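Trehalose-6-phosphate phosphatase (Candida albicans, PDB 5DXI) is a trehalose-phosphate phosphatase domain of the HAD clan that holds a magnesium ion and beryllium trifluoride in its active site. Local coordinates at residues Arg23-Asp28 with Pro225-Cys230. Numbering follows the deposited sequence.
Sequences RLFLFD and PDFMLC. With MG (magnesium ion), chain E; BEF (beryllium trifluoride ion), chain F.
F25 reaches across to F227 and L229, on one face of two parallel neighbouring strands at the centre of the HAD-type sheet, 23-27 and 227-232. With CG beside the backbone N (chi1 -65°), the end of the F25 ring leans toward 227-230 and receives L229 CD2 at its edge, 3.9 Å from CE1. F25 CE1 in turn lies at the edge of the F227 ring, 3.9 Å from CE2, the two planes inclined at 59°. Helix 10-19 covers this face through L13, N16 and Y17. On the other face L26 CB meets C230 CB at 4.0 Å, and L24 CD2 lies alongside P225 CG at 4.1 Å; helices 191-199 and 235-253 close over this side. Three backbone hydrogen bonds join the strands: L24 N to F227 O (2.8 Å), L229 N to L24 O, and L26 N to L229 O. R23 is buried too, its CB and CG against F227 and its guanidinium satisfied by D59 and N62. The looser, more open side is at D226, partly exposed, which turns back to the backbone N of Q21 and R22. Just past the strand, D28 OD1 is bonded covalently to the beryllium of beryllium trifluoride at 1.5 Å, while OD2 binds magnesium at 2.1 Å and is hydrogen-bonded to T32 OG1; D30 O, D233 OD2 and two waters also bind the metal. One carboxylate thus carries the beryllium and binds the metal, an arrangement consistent with the nucleophilic aspartate of HAD phosphatases, held at the end of a buried, apolar strand pair.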
loop_
_atom_site.group_PDB
_atom_site.type_symbol
_atom_site.label_atom_id
_atom_site.label_comp_id
_atom_site.label_asym_id
_atom_site.label_seq_id
_atom_site.Cartn_x
_atom_site.Cartn_y
_atom_site.Cartn_z
ATOM N N ARG A 23 7.412 17.050 0.887
ATOM C CA ARG A 23 7.194 15.872 0.088
ATOM C C ARG A 23 6.732 14.707 0.945
ATOM O O ARG A 23 7.277 14.466 2.026
ATOM C CB ARG A 23 8.488 15.544 -0.635
ATOM C CG ARG A 23 9.070 16.796 -1.303
ATOM C CD ARG A 23 10.130 16.425 -2.281
ATOM N NE ARG A 23 10.898 17.554 -2.806
ATOM C CZ ARG A 23 12.160 17.819 -2.482
ATOM N NH1 ARG A 23 12.797 17.056 -1.602
ATOM N NH2 ARG A 23 12.775 18.863 -3.026
ATOM N N LEU A 24 5.743 13.971 0.457
ATOM C CA LEU A 24 5.242 12.795 1.165
ATOM C C LEU A 24 5.224 11.587 0.239
ATOM O O LEU A 24 4.488 11.552 -0.770
ATOM C CB LEU A 24 3.842 13.054 1.720
ATOM C CG LEU A 24 3.126 11.921 2.454
ATOM C CD1 LEU A 24 3.868 11.513 3.729
ATOM C CD2 LEU A 24 1.694 12.339 2.772
ATOM N N PHE A 25 6.039 10.599 0.583
ATOM C CA PHE A 25 6.103 9.342 -0.144
ATOM C C PHE A 25 5.276 8.270 0.559
ATOM O O PHE A 25 5.436 8.037 1.771
ATOM C CB PHE A 25 7.564 8.878 -0.280
ATOM C CG PHE A 25 8.417 9.802 -1.112
ATOM C CD1 PHE A 25 8.491 9.647 -2.489
ATOM C CD2 PHE A 25 9.112 10.851 -0.522
ATOM C CE1 PHE A 25 9.267 10.506 -3.260
ATOM C CE2 PHE A 25 9.885 11.716 -1.287
ATOM C CZ PHE A 25 9.966 11.539 -2.659
ATOM N N LEU A 26 4.420 7.604 -0.210
ATOM C CA LEU A 26 3.493 6.607 0.312
ATOM C C LEU A 26 3.690 5.298 -0.431
ATOM O O LEU A 26 3.081 5.049 -1.489
ATOM C CB LEU A 26 2.055 7.096 0.168
ATOM C CG LEU A 26 1.832 8.484 0.762
ATOM C CD1 LEU A 26 0.589 9.155 0.134
ATOM C CD2 LEU A 26 1.714 8.409 2.279
ATOM N N PHE A 27 4.547 4.452 0.127
ATOM C CA PHE A 27 4.997 3.265 -0.591
ATOM C C PHE A 27 4.368 1.990 -0.098
ATOM O O PHE A 27 4.530 1.610 1.063
ATOM C CB PHE A 27 6.517 3.069 -0.490
ATOM C CG PHE A 27 7.324 4.185 -1.072
ATOM C CD1 PHE A 27 6.822 4.961 -2.121
ATOM C CD2 PHE A 27 8.614 4.429 -0.608
ATOM C CE1 PHE A 27 7.586 5.980 -2.670
ATOM C CE2 PHE A 27 9.380 5.448 -1.153
ATOM C CZ PHE A 27 8.866 6.229 -2.188
ATOM N N ASP A 28 3.696 1.308 -1.008
ATOM C CA ASP A 28 3.475 -0.108 -0.848
ATOM C C ASP A 28 4.831 -0.835 -0.793
ATOM O O ASP A 28 5.794 -0.345 -1.380
ATOM C CB ASP A 28 2.673 -0.641 -2.008
ATOM C CG ASP A 28 2.358 -2.056 -1.833
ATOM O OD1 ASP A 28 1.909 -2.319 -0.718
ATOM O OD2 ASP A 28 2.591 -2.888 -2.730
ATOM N N PRO A 225 1.373 18.696 2.402
ATOM C CA PRO A 225 2.329 18.239 1.390
ATOM C C PRO A 225 2.043 18.928 0.059
ATOM O O PRO A 225 0.880 19.208 -0.234
ATOM C CB PRO A 225 2.060 16.733 1.295
ATOM C CG PRO A 225 1.317 16.385 2.554
ATOM C CD PRO A 225 0.512 17.603 2.882
ATOM N N ASP A 226 3.075 19.234 -0.716
ATOM C CA ASP A 226 2.856 19.812 -2.037
ATOM C C ASP A 226 3.370 18.862 -3.111
ATOM O O ASP A 226 3.354 19.176 -4.303
ATOM C CB ASP A 226 3.528 21.183 -2.147
ATOM C CG ASP A 226 5.014 21.133 -1.825
ATOM O OD1 ASP A 226 5.493 20.083 -1.334
ATOM O OD2 ASP A 226 5.704 22.148 -2.048
ATOM N N PHE A 227 3.811 17.690 -2.664
ATOM C CA PHE A 227 4.276 16.612 -3.529
ATOM C C PHE A 227 3.953 15.291 -2.849
ATOM O O PHE A 227 4.437 15.021 -1.746
ATOM C CB PHE A 227 5.784 16.725 -3.783
ATOM C CG PHE A 227 6.343 15.638 -4.661
ATOM C CD1 PHE A 227 6.475 15.830 -6.026
ATOM C CD2 PHE A 227 6.749 14.431 -4.123
ATOM C CE1 PHE A 227 7.000 14.833 -6.842
ATOM C CE2 PHE A 227 7.270 13.429 -4.930
ATOM C CZ PHE A 227 7.397 13.629 -6.289
ATOM N N MET A 228 3.126 14.480 -3.491
ATOM C CA MET A 228 2.765 13.179 -2.953
ATOM C C MET A 228 2.974 12.101 -4.010
ATOM O O MET A 228 2.356 12.138 -5.081
ATOM C CB MET A 228 1.309 13.178 -2.457
ATOM C CG MET A 228 1.055 14.019 -1.204
ATOM S SD MET A 228 -0.372 15.122 -1.353
ATOM C CE MET A 228 0.301 16.367 -2.458
ATOM N N LEU A 229 3.853 11.148 -3.722
ATOM C CA LEU A 229 4.076 10.043 -4.649
ATOM C C LEU A 229 3.661 8.746 -3.979
ATOM O O LEU A 229 4.175 8.381 -2.912
ATOM C CB LEU A 229 5.532 9.971 -5.099
ATOM C CG LEU A 229 5.920 8.737 -5.915
ATOM C CD1 LEU A 229 5.102 8.672 -7.216
ATOM C CD2 LEU A 229 7.426 8.725 -6.219
ATOM N N CYS A 230 2.718 8.060 -4.605
ATOM C CA CYS A 230 2.133 6.864 -4.017
ATOM C C CYS A 230 2.210 5.711 -5.003
ATOM O O CYS A 230 1.730 5.824 -6.139
ATOM C CB CYS A 230 0.684 7.133 -3.617
ATOM S SG CYS A 230 -0.242 5.729 -2.956
HETATM MG MG MG E . 1.925 -4.881 -2.791
HETATM BE BE BEF F . 2.126 -3.707 -0.113
HETATM F F1 BEF F . 0.739 -4.400 0.739
HETATM F F2 BEF F . 2.370 -5.259 -0.920
HETATM F F3 BEF F . 3.313 -4.197 1.101
HETATM O O HOH W 1 -0.087 -4.549 -2.304
HETATM O O HOH W 2 1.601 -6.800 -3.358
#